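Local atomic coordinates of catalase (Exiguobacterium oxidotolerans, PDB entry 2J2M), a protein that catalyses the breakdown of hydrogen peroxide to water and molecular oxygen, probably at the iron of its bound haem. Residues A468-G471 with E472-E476. Residues are numbered along the deposited sequence; the frame is centred on the assembly and turned at random.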
ATOM      1  N   ALA A 468     -44.662  20.585 -18.886  1.00 17.96           N
ATOM      2  CA  ALA A 468     -45.922  19.855 -18.788  1.00 17.51           C
ATOM      3  C   ALA A 468     -46.148  18.886 -19.942  1.00 17.27           C
ATOM      4  O   ALA A 468     -46.621  17.777 -19.717  1.00 17.58           O
ATOM      5  CB  ALA A 468     -47.104  20.837 -18.652  1.00 17.15           C
ATOM      6  N   SER A 469     -45.804  19.288 -21.167  1.00 17.26           N
ATOM      7  CA  SER A 469     -46.010  18.413 -22.329  1.00 17.61           C
ATOM      8  C   SER A 469     -45.064  17.209 -22.352  1.00 17.40           C
ATOM      9  O   SER A 469     -45.479  16.110 -22.732  1.00 18.31           O
ATOM     10  CB  SER A 469     -45.974  19.181 -23.655  1.00 17.44           C
ATOM     11  OG  SER A 469     -44.664  19.541 -24.031  1.00 19.12           O
ATOM     12  N   LEU A 470     -43.811  17.397 -21.930  1.00 16.87           N
ATOM     13  CA  LEU A 470     -42.901  16.258 -21.777  1.00 15.77           C
ATOM     14  C   LEU A 470     -43.463  15.267 -20.765  1.00 16.00           C
ATOM     15  O   LEU A 470     -43.461  14.052 -21.005  1.00 15.52           O
ATOM     16  CB  LEU A 470     -41.483  16.691 -21.350  1.00 15.46           C
ATOM     17  CG  LEU A 470     -40.532  15.539 -20.951  1.00 14.48           C
ATOM     18  CD1 LEU A 470     -40.253  14.543 -22.123  1.00 11.20           C
ATOM     19  CD2 LEU A 470     -39.225  16.048 -20.347  1.00 14.60           C
ATOM     20  N   GLY A 471     -43.915  15.790 -19.625  1.00 16.18           N
ATOM     21  CA  GLY A 471     -44.491  14.955 -18.583  1.00 17.25           C
ATOM     22  C   GLY A 471     -45.720  14.197 -19.066  1.00 17.76           C
ATOM     23  O   GLY A 471     -45.904  13.036 -18.709  1.00 17.63           O
ATOM     24  N   GLU A 472     -46.551  14.851 -19.881  1.00 18.22           N
ATOM     25  CA  GLU A 472     -47.716  14.197 -20.487  1.00 20.04           C
ATOM     26  C   GLU A 472     -47.323  13.060 -21.447  1.00 19.26           C
ATOM     27  O   GLU A 472     -47.915  11.972 -21.416  1.00 19.57           O
ATOM     28  CB  GLU A 472     -48.590  15.211 -21.223  1.00 19.83           C
ATOM     29  CG  GLU A 472     -49.368  16.165 -20.331  1.00 22.33           C
ATOM     30  CD  GLU A 472     -49.964  17.335 -21.127  1.00 24.29           C
ATOM     31  OE1 GLU A 472     -50.715  18.152 -20.524  1.00 26.88           O
ATOM     32  OE2 GLU A 472     -49.671  17.434 -22.357  1.00 28.23           O
ATOM     33  N   LYS A 473     -46.333  13.316 -22.300  1.00 18.66           N
ATOM     34  CA  LYS A 473     -45.849  12.292 -23.227  1.00 18.14           C
ATOM     35  C   LYS A 473     -45.281  11.076 -22.505  1.00 17.76           C
ATOM     36  O   LYS A 473     -45.604   9.949 -22.852  1.00 17.27           O
ATOM     37  CB  LYS A 473     -44.835  12.876 -24.203  1.00 18.06           C
ATOM     38  CG  LYS A 473     -45.458  13.840 -25.186  1.00 18.02           C
ATOM     39  CD  LYS A 473     -44.450  14.788 -25.786  1.00 18.22           C
ATOM     40  CE  LYS A 473     -45.038  15.436 -27.052  1.00 19.46           C
ATOM     41  NZ  LYS A 473     -44.056  16.302 -27.792  1.00 18.51           N
ATOM     42  N   LEU A 474     -44.467  11.320 -21.480  1.00 17.95           N
ATOM     43  CA  LEU A 474     -43.906  10.251 -20.654  1.00 17.95           C
ATOM     44  C   LEU A 474     -45.015   9.445 -19.976  1.00 18.30           C
ATOM     45  O   LEU A 474     -44.953   8.224 -19.920  1.00 17.91           O
ATOM     46  CB  LEU A 474     -42.944  10.828 -19.605  1.00 17.57           C
ATOM     47  CG  LEU A 474     -41.520  11.248 -20.002  1.00 17.66           C
ATOM     48  CD1 LEU A 474     -40.857  11.985 -18.842  1.00 16.93           C
ATOM     49  CD2 LEU A 474     -40.678  10.050 -20.402  1.00 14.92           C
ATOM     50  N   SER A 475     -46.015  10.152 -19.460  1.00 19.16           N
ATOM     51  CA  SER A 475     -47.199   9.561 -18.831  1.00 20.50           C
ATOM     52  C   SER A 475     -47.946   8.615 -19.775  1.00 20.97           C
ATOM     53  O   SER A 475     -48.338   7.526 -19.377  1.00 20.69           O
ATOM     54  CB  SER A 475     -48.143  10.679 -18.369  1.00 20.50           C
ATOM     55  OG  SER A 475     -49.384  10.151 -17.945  1.00 21.83           O
ATOM     56  N   GLU A 476     -48.132   9.046 -21.021  1.00 22.05           N
ATOM     57  CA  GLU A 476     -48.824   8.254 -22.030  1.00 23.35           C
ATOM     58  C   GLU A 476     -48.018   7.026 -22.410  1.00 23.29           C
ATOM     59  O   GLU A 476     -48.549   5.911 -22.422  1.00 23.26           O
ATOM     60  CB  GLU A 476     -49.144   9.089 -23.279  1.00 23.93           C
ATOM     61  CG  GLU A 476     -50.358  10.022 -23.127  1.00 28.12           C
ATOM     62  CD  GLU A 476     -51.176  10.132 -24.424  1.00 32.96           C
ATOM     63  OE1 GLU A 476     -51.636  11.256 -24.771  1.00 33.30           O
ATOM     64  OE2 GLU A 476     -51.358   9.077 -25.091  1.00 35.38           O
TER
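The backbone from Ala-468 to Glu-476 is one alpha-helical run, in which the N-H groups of Glu-472, Lys-473, Leu-474 and Ser-475 each bond the carbonyl oxygen four residues back. It belongs to the last helix of the chain, 468-477, in the helical C-terminal region of the catalase. The bond from Leu-474 N to Leu-470 O is 2.9 Å long and the straightest of the four, with an N-H...O angle of 170°. The two leucines also meet through their side chains, one turn apart. Leu-470 CD1 lies 4.1 Å from Leu-474 CG, and the two branched ends cross obliquely. Leu-470 has CG anti to its own N (chi1 171°), and its end swings back towards Leu-474. Both leucines are buried and touch Phe-463 of helix 453-466. Leu-474 also packs on Leu-440, Leu-443 and Val-444 of helix 433-447, and this apolar face joins the final helix to the two before it. An alanine in place of Leu-474 would probably open a gap against these helices and take from Leu-470 CD1 its contact with CG. Glu-472 and Lys-473 are exposed. The extended Glu-472 chain leans back over the preceding turn, while Lys-473 passes Ser-469 O with CG and CD and then points outward. In both, CG sits anti to the carbonyl carbon, which brings it close to the oxygen that accepts the residue's own N-H. Glu-472 CG is 3.2 Å from Ala-468 O. The Glu-472 side chain also touches Tyr-464 of helix 453-466. At the start of the helix, Asp-467 OD1 accepts bonds from Ser-469 OG and Leu-470 N. Towards the other end, Ser-475 OG bonds Val-480 O, while Ser-475 CB lies 3.3 Å from Gly-471 O.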